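Local coordinates for protein tryptophan--tRNA ligase (Pyrococcus horikoshii, PDB 3JXE) that catalyses the ATP-dependent attachment of L-tryptophan to tRNA(Trp), releasing AMP and diphosphate, at residues B[155-169]-B[193-205]. Numbering follows the deposited sequence.
Sequences NSEFTKIYEMAIPIA and FFPAIQIAPTFFE. With TYM (tryptophanyl-5'AMP), chain E.
F193, with CG anti to the backbone N (chi1 -179°), swings its ring to Y162, the planes 49° apart, while its CE2 touches A169 CB; across the dimer interface the ring stacks on F193 of the second subunit. A196 CB lies 3.9 Å from both A165 CB and A169 CB; with small side chains on both sides, the segment axes of helices 160-169 and 193-199 approach to 8.1 Å. I197 sends CD1 to A165 CB and I161 CG1 and lays CG2 3.5 Å from N155 ND2, an amide held by D115 and Q111. On the far side of the helix, Q198 OE1 accepts a hydrogen bond from TYM NH3 (3.1 Å) and NE2 reaches Q217; a leucine here would probably strip that amino group of an acceptor and Q217 of its mate. I199 CG2 meets I168 CD1 at 3.6 Å, and A200 CB packs against M164 CB, 3.9 Å apart. M164, bent at chi3 (65°), sets CE over the centre of the F204 ring in a CH-pi contact, with SD obliquely beside the ring in a Met-aromatic one, while F158 CE1 reaches that ring's edge. One face of helix 193-199 thus packs apolarly beside the dimer interface and another lines the tryptophan pocket of a class I synthetase Rossmann-fold domain.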
loop_
_atom_site.group_PDB
_atom_site.type_symbol
_atom_site.label_atom_id
_atom_site.label_comp_id
_atom_site.label_asym_id
_atom_site.label_seq_id
_atom_site.Cartn_x
_atom_site.Cartn_y
_atom_site.Cartn_z
ATOM N N ASN B 155 3.075 -6.900 7.455
ATOM C CA ASN B 155 2.584 -5.836 6.569
ATOM C C ASN B 155 1.146 -6.019 6.083
ATOM O O ASN B 155 0.430 -5.037 5.877
ATOM C CB ASN B 155 3.514 -5.650 5.369
ATOM C CG ASN B 155 4.838 -5.007 5.741
ATOM O OD1 ASN B 155 4.938 -4.271 6.725
ATOM N ND2 ASN B 155 5.866 -5.279 4.943
ATOM N N SER B 156 0.733 -7.271 5.906
ATOM C CA SER B 156 -0.621 -7.596 5.457
ATOM C C SER B 156 -1.655 -7.463 6.577
ATOM O O SER B 156 -2.856 -7.374 6.322
ATOM C CB SER B 156 -0.659 -9.014 4.880
ATOM O OG SER B 156 -0.416 -9.986 5.882
ATOM N N GLU B 157 -1.176 -7.446 7.816
ATOM C CA GLU B 157 -2.040 -7.455 8.989
ATOM C C GLU B 157 -2.073 -6.083 9.655
ATOM O O GLU B 157 -3.141 -5.497 9.831
ATOM C CB GLU B 157 -1.542 -8.516 9.965
ATOM C CG GLU B 157 -2.470 -8.829 11.112
ATOM C CD GLU B 157 -1.783 -9.673 12.154
ATOM O OE1 GLU B 157 -0.636 -9.339 12.527
ATOM O OE2 GLU B 157 -2.381 -10.676 12.594
ATOM N N PHE B 158 -0.898 -5.584 10.030
ATOM C CA PHE B 158 -0.750 -4.220 10.517
ATOM C C PHE B 158 -0.605 -3.312 9.299
ATOM O O PHE B 158 0.470 -2.768 9.033
ATOM C CB PHE B 158 0.461 -4.113 11.452
ATOM C CG PHE B 158 0.648 -2.751 12.071
ATOM C CD1 PHE B 158 1.731 -1.950 11.708
ATOM C CD2 PHE B 158 -0.251 -2.269 13.023
ATOM C CE1 PHE B 158 1.914 -0.689 12.278
ATOM C CE2 PHE B 158 -0.077 -1.010 13.600
ATOM C CZ PHE B 158 1.009 -0.220 13.229
ATOM N N THR B 159 -1.704 -3.163 8.561
ATOM C CA THR B 159 -1.711 -2.430 7.296
ATOM C C THR B 159 -1.526 -0.921 7.470
ATOM O O THR B 159 -1.579 -0.162 6.501
ATOM C CB THR B 159 -2.988 -2.709 6.480
ATOM O OG1 THR B 159 -4.143 -2.570 7.315
ATOM C CG2 THR B 159 -2.953 -4.107 5.885
ATOM N N LYS B 160 -1.282 -0.499 8.706
ATOM C CA LYS B 160 -1.035 0.899 9.023
ATOM C C LYS B 160 0.198 1.447 8.291
ATOM O O LYS B 160 0.258 2.646 8.000
ATOM C CB LYS B 160 -0.893 1.075 10.539
ATOM C CG LYS B 160 -1.370 2.416 11.086
ATOM C CD LYS B 160 -0.232 3.432 11.188
ATOM C CE LYS B 160 -0.641 4.667 11.983
ATOM N NZ LYS B 160 -1.756 5.421 11.333
ATOM N N ILE B 161 1.167 0.580 7.978
ATOM C CA ILE B 161 2.372 1.021 7.254
ATOM C C ILE B 161 2.065 1.568 5.867
ATOM O O ILE B 161 2.862 2.326 5.317
ATOM C CB ILE B 161 3.525 -0.048 7.163
ATOM C CG1 ILE B 161 3.186 -1.228 6.226
ATOM C CG2 ILE B 161 4.017 -0.459 8.548
ATOM C CD1 ILE B 161 1.900 -1.983 6.513
ATOM N N TYR B 162 0.919 1.191 5.303
ATOM C CA TYR B 162 0.491 1.782 4.044
ATOM C C TYR B 162 0.301 3.292 4.204
ATOM O O TYR B 162 0.805 4.070 3.396
ATOM C CB TYR B 162 -0.783 1.128 3.504
ATOM C CG TYR B 162 -1.272 1.777 2.230
ATOM C CD1 TYR B 162 -2.456 2.514 2.210
ATOM C CD2 TYR B 162 -0.534 1.682 1.051
ATOM C CE1 TYR B 162 -2.902 3.123 1.042
ATOM C CE2 TYR B 162 -0.968 2.284 -0.119
ATOM C CZ TYR B 162 -2.151 3.002 -0.117
ATOM O OH TYR B 162 -2.579 3.600 -1.277
ATOM N N GLU B 163 -0.407 3.693 5.258
ATOM C CA GLU B 163 -0.586 5.103 5.589
ATOM C C GLU B 163 0.743 5.740 6.010
ATOM O O GLU B 163 0.957 6.933 5.803
ATOM C CB GLU B 163 -1.647 5.257 6.683
ATOM C CG GLU B 163 -2.178 6.676 6.887
ATOM C CD GLU B 163 -1.358 7.490 7.879
ATOM O OE1 GLU B 163 -0.810 6.897 8.838
ATOM O OE2 GLU B 163 -1.266 8.727 7.703
ATOM N N MET B 164 1.632 4.935 6.585
ATOM C CA MET B 164 2.964 5.394 6.978
ATOM C C MET B 164 3.924 5.513 5.794
ATOM O O MET B 164 4.980 6.136 5.912
ATOM C CB MET B 164 3.570 4.456 8.022
ATOM C CG MET B 164 2.905 4.500 9.387
ATOM S SD MET B 164 3.473 3.172 10.468
ATOM C CE MET B 164 5.202 3.594 10.690
ATOM N N ALA B 165 3.559 4.909 4.663
ATOM C CA ALA B 165 4.414 4.882 3.475
ATOM C C ALA B 165 4.070 5.969 2.457
ATOM O O ALA B 165 4.931 6.395 1.685
ATOM C CB ALA B 165 4.357 3.515 2.814
ATOM N N ILE B 166 2.814 6.409 2.464
ATOM C CA ILE B 166 2.308 7.382 1.489
ATOM C C ILE B 166 3.188 8.644 1.341
ATOM O O ILE B 166 3.537 9.005 0.215
ATOM C CB ILE B 166 0.804 7.737 1.742
ATOM C CG1 ILE B 166 -0.092 6.499 1.584
ATOM C CG2 ILE B 166 0.328 8.856 0.819
ATOM C CD1 ILE B 166 -0.085 5.864 0.193
ATOM N N PRO B 167 3.547 9.314 2.461
ATOM C CA PRO B 167 4.432 10.480 2.357
ATOM C C PRO B 167 5.671 10.277 1.471
ATOM O O PRO B 167 5.913 11.089 0.576
ATOM C CB PRO B 167 4.835 10.735 3.809
ATOM C CG PRO B 167 3.649 10.299 4.579
ATOM C CD PRO B 167 3.142 9.078 3.862
ATOM N N ILE B 168 6.435 9.210 1.705
ATOM C CA ILE B 168 7.642 8.950 0.909
ATOM C C ILE B 168 7.335 8.313 -0.458
ATOM O O ILE B 168 8.158 8.361 -1.373
ATOM C CB ILE B 168 8.718 8.136 1.699
ATOM C CG1 ILE B 168 10.103 8.333 1.063
ATOM C CG2 ILE B 168 8.332 6.655 1.806
ATOM C CD1 ILE B 168 11.274 7.990 1.958
ATOM N N ALA B 169 6.146 7.735 -0.594
ATOM C CA ALA B 169 5.704 7.185 -1.874
ATOM C C ALA B 169 5.389 8.300 -2.875
ATOM O O ALA B 169 5.235 8.045 -4.071
ATOM C CB ALA B 169 4.503 6.280 -1.679
ATOM N N PHE B 193 6.230 -0.179 -5.637
ATOM C CA PHE B 193 5.746 0.546 -4.469
ATOM C C PHE B 193 6.460 0.134 -3.190
ATOM O O PHE B 193 6.656 0.956 -2.294
ATOM C CB PHE B 193 4.244 0.339 -4.302
ATOM C CG PHE B 193 3.657 1.066 -3.122
ATOM C CD1 PHE B 193 3.277 0.369 -1.981
ATOM C CD2 PHE B 193 3.487 2.446 -3.150
ATOM C CE1 PHE B 193 2.736 1.035 -0.888
ATOM C CE2 PHE B 193 2.945 3.119 -2.063
ATOM C CZ PHE B 193 2.571 2.413 -0.928
ATOM N N PHE B 194 6.858 -1.135 -3.118
ATOM C CA PHE B 194 7.344 -1.727 -1.872
ATOM C C PHE B 194 8.440 -0.967 -1.104
ATOM O O PHE B 194 8.399 -0.941 0.125
ATOM C CB PHE B 194 7.747 -3.197 -2.051
ATOM C CG PHE B 194 8.337 -3.799 -0.810
ATOM C CD1 PHE B 194 9.713 -3.967 -0.690
ATOM C CD2 PHE B 194 7.523 -4.145 0.265
ATOM C CE1 PHE B 194 10.266 -4.494 0.467
ATOM C CE2 PHE B 194 8.068 -4.672 1.428
ATOM C CZ PHE B 194 9.444 -4.847 1.529
ATOM N N PRO B 195 9.429 -0.366 -1.804
ATOM C CA PRO B 195 10.452 0.381 -1.060
ATOM C C PRO B 195 9.881 1.396 -0.062
ATOM O O PRO B 195 10.482 1.625 0.990
ATOM C CB PRO B 195 11.230 1.096 -2.164
ATOM C CG PRO B 195 11.095 0.206 -3.333
ATOM C CD PRO B 195 9.704 -0.349 -3.254
ATOM N N ALA B 196 8.728 1.982 -0.388
ATOM C CA ALA B 196 8.033 2.895 0.521
ATOM C C ALA B 196 7.594 2.186 1.805
ATOM O O ALA B 196 7.634 2.773 2.888
ATOM C CB ALA B 196 6.842 3.536 -0.173
ATOM N N ILE B 197 7.186 0.925 1.671
ATOM C CA ILE B 197 6.760 0.101 2.801
ATOM C C ILE B 197 7.926 -0.255 3.736
ATOM O O ILE B 197 7.773 -0.200 4.956
ATOM C CB ILE B 197 6.022 -1.185 2.318
ATOM C CG1 ILE B 197 4.732 -0.827 1.564
ATOM C CG2 ILE B 197 5.741 -2.146 3.473
ATOM C CD1 ILE B 197 3.600 -0.270 2.429
ATOM N N GLN B 198 9.082 -0.607 3.174
ATOM C CA GLN B 198 10.245 -0.978 3.991
ATOM C C GLN B 198 10.907 0.229 4.663
ATOM O O GLN B 198 11.541 0.096 5.712
ATOM C CB GLN B 198 11.270 -1.788 3.183
ATOM C CG GLN B 198 12.470 -2.266 4.011
ATOM C CD GLN B 198 13.129 -3.522 3.472
ATOM O OE1 GLN B 198 12.537 -4.269 2.695
ATOM N NE2 GLN B 198 14.359 -3.770 3.902
ATOM N N ILE B 199 10.754 1.398 4.051
ATOM C CA ILE B 199 11.269 2.643 4.615
ATOM C C ILE B 199 10.360 3.142 5.748
ATOM O O ILE B 199 10.841 3.675 6.752
ATOM C CB ILE B 199 11.451 3.721 3.514
ATOM C CG1 ILE B 199 12.735 3.451 2.723
ATOM C CG2 ILE B 199 11.481 5.121 4.110
ATOM C CD1 ILE B 199 12.774 4.094 1.346
ATOM N N ALA B 200 9.054 2.927 5.589
ATOM C CA ALA B 200 8.032 3.426 6.519
ATOM C C ALA B 200 8.309 3.240 8.026
ATOM O O ALA B 200 8.106 4.181 8.794
ATOM C CB ALA B 200 6.648 2.873 6.149
ATOM N N PRO B 201 8.761 2.041 8.456
ATOM C CA PRO B 201 9.000 1.847 9.889
ATOM C C PRO B 201 10.050 2.760 10.531
ATOM O O PRO B 201 10.165 2.782 11.757
ATOM C CB PRO B 201 9.448 0.383 9.973
ATOM C CG PRO B 201 8.892 -0.250 8.754
ATOM C CD PRO B 201 9.035 0.798 7.709
ATOM N N THR B 202 10.800 3.509 9.722
ATOM C CA THR B 202 11.741 4.501 10.258
ATOM C C THR B 202 11.009 5.736 10.791
ATOM O O THR B 202 11.600 6.567 11.483
ATOM C CB THR B 202 12.799 4.942 9.218
ATOM O OG1 THR B 202 12.150 5.479 8.061
ATOM C CG2 THR B 202 13.682 3.773 8.810
ATOM N N PHE B 203 9.723 5.844 10.467
ATOM C CA PHE B 203 8.895 6.955 10.922
ATOM C C PHE B 203 7.937 6.527 12.037
ATOM O O PHE B 203 6.885 7.145 12.229
ATOM C CB PHE B 203 8.106 7.565 9.754
ATOM C CG PHE B 203 8.913 7.755 8.495
ATOM C CD1 PHE B 203 10.103 8.482 8.507
ATOM C CD2 PHE B 203 8.468 7.222 7.289
ATOM C CE1 PHE B 203 10.845 8.660 7.342
ATOM C CE2 PHE B 203 9.200 7.396 6.118
ATOM C CZ PHE B 203 10.391 8.116 6.144
ATOM N N PHE B 204 8.301 5.473 12.767
ATOM C CA PHE B 204 7.497 5.011 13.901
ATOM C C PHE B 204 7.570 5.988 15.070
ATOM O O PHE B 204 6.601 6.153 15.815
ATOM C CB PHE B 204 7.925 3.612 14.356
ATOM C CG PHE B 204 7.016 2.505 13.883
ATOM C CD1 PHE B 204 7.522 1.445 13.137
ATOM C CD2 PHE B 204 5.657 2.516 14.193
ATOM C CE1 PHE B 204 6.690 0.415 12.700
ATOM C CE2 PHE B 204 4.817 1.493 13.759
ATOM C CZ PHE B 204 5.334 0.439 13.011
ATOM N N GLU B 205 8.727 6.628 15.223
ATOM C CA GLU B 205 8.941 7.621 16.271
ATOM C C GLU B 205 9.669 8.850 15.729
ATOM O O GLU B 205 10.296 8.793 14.666
ATOM C CB GLU B 205 9.730 7.010 17.435
ATOM C CG GLU B 205 8.931 6.043 18.304
ATOM C CD GLU B 205 9.791 5.318 19.326
ATOM O OE1 GLU B 205 10.715 5.946 19.894
ATOM O OE2 GLU B 205 9.539 4.116 19.567
HETATM P P TYM E . 15.762 -11.172 4.387
HETATM O O1P TYM E . 14.545 -11.841 4.899
HETATM O O2P TYM E . 16.319 -11.570 3.076
HETATM O "O5'" TYM E . 16.939 -11.328 5.474
HETATM C "C5'" TYM E . 16.696 -10.967 6.839
HETATM C "C4'" TYM E . 17.966 -10.420 7.503
HETATM O "O4'" TYM E . 19.065 -11.348 7.284
HETATM C "C1'" TYM E . 20.167 -10.629 6.658
HETATM N N9 TYM E . 20.860 -11.653 5.814
HETATM C C4 TYM E . 22.065 -12.170 6.054
HETATM N N3 TYM E . 22.990 -11.961 7.010
HETATM C C2 TYM E . 24.140 -12.625 7.007
HETATM N N1 TYM E . 24.419 -13.515 6.066
HETATM C C6 TYM E . 23.540 -13.775 5.082
HETATM N N6 TYM E . 23.836 -14.673 4.146
HETATM C C5 TYM E . 22.325 -13.095 5.056
HETATM N N7 TYM E . 21.270 -13.114 4.248
HETATM C C8 TYM E . 20.377 -12.239 4.715
HETATM C "C2'" TYM E . 19.501 -9.469 5.921
HETATM O "O2'" TYM E . 20.408 -8.375 5.808
HETATM C "C3'" TYM E . 18.382 -9.086 6.882
HETATM O "O3'" TYM E . 18.899 -8.245 7.927
HETATM N NH3 TYM E . 13.271 -7.249 2.671
HETATM C CA TYM E . 13.968 -7.749 3.863
HETATM C CB TYM E . 13.026 -7.701 5.067
HETATM C CG TYM E . 13.168 -6.373 5.871
HETATM C CD2 TYM E . 14.280 -5.900 6.561
HETATM C CE2 TYM E . 13.941 -4.666 7.132
HETATM C CE3 TYM E . 15.558 -6.421 6.750
HETATM C CD1 TYM E . 12.206 -5.438 6.041
HETATM N NE1 TYM E . 12.680 -4.370 6.826
HETATM C CZ2 TYM E . 14.877 -3.968 7.886
HETATM C CZ3 TYM E . 16.495 -5.714 7.504
HETATM C CH2 TYM E . 16.155 -4.488 8.073
HETATM C C TYM E . 14.418 -9.197 3.639
HETATM O O TYM E . 13.816 -9.924 2.846
HETATM O OPP TYM E . 15.511 -9.569 4.385
#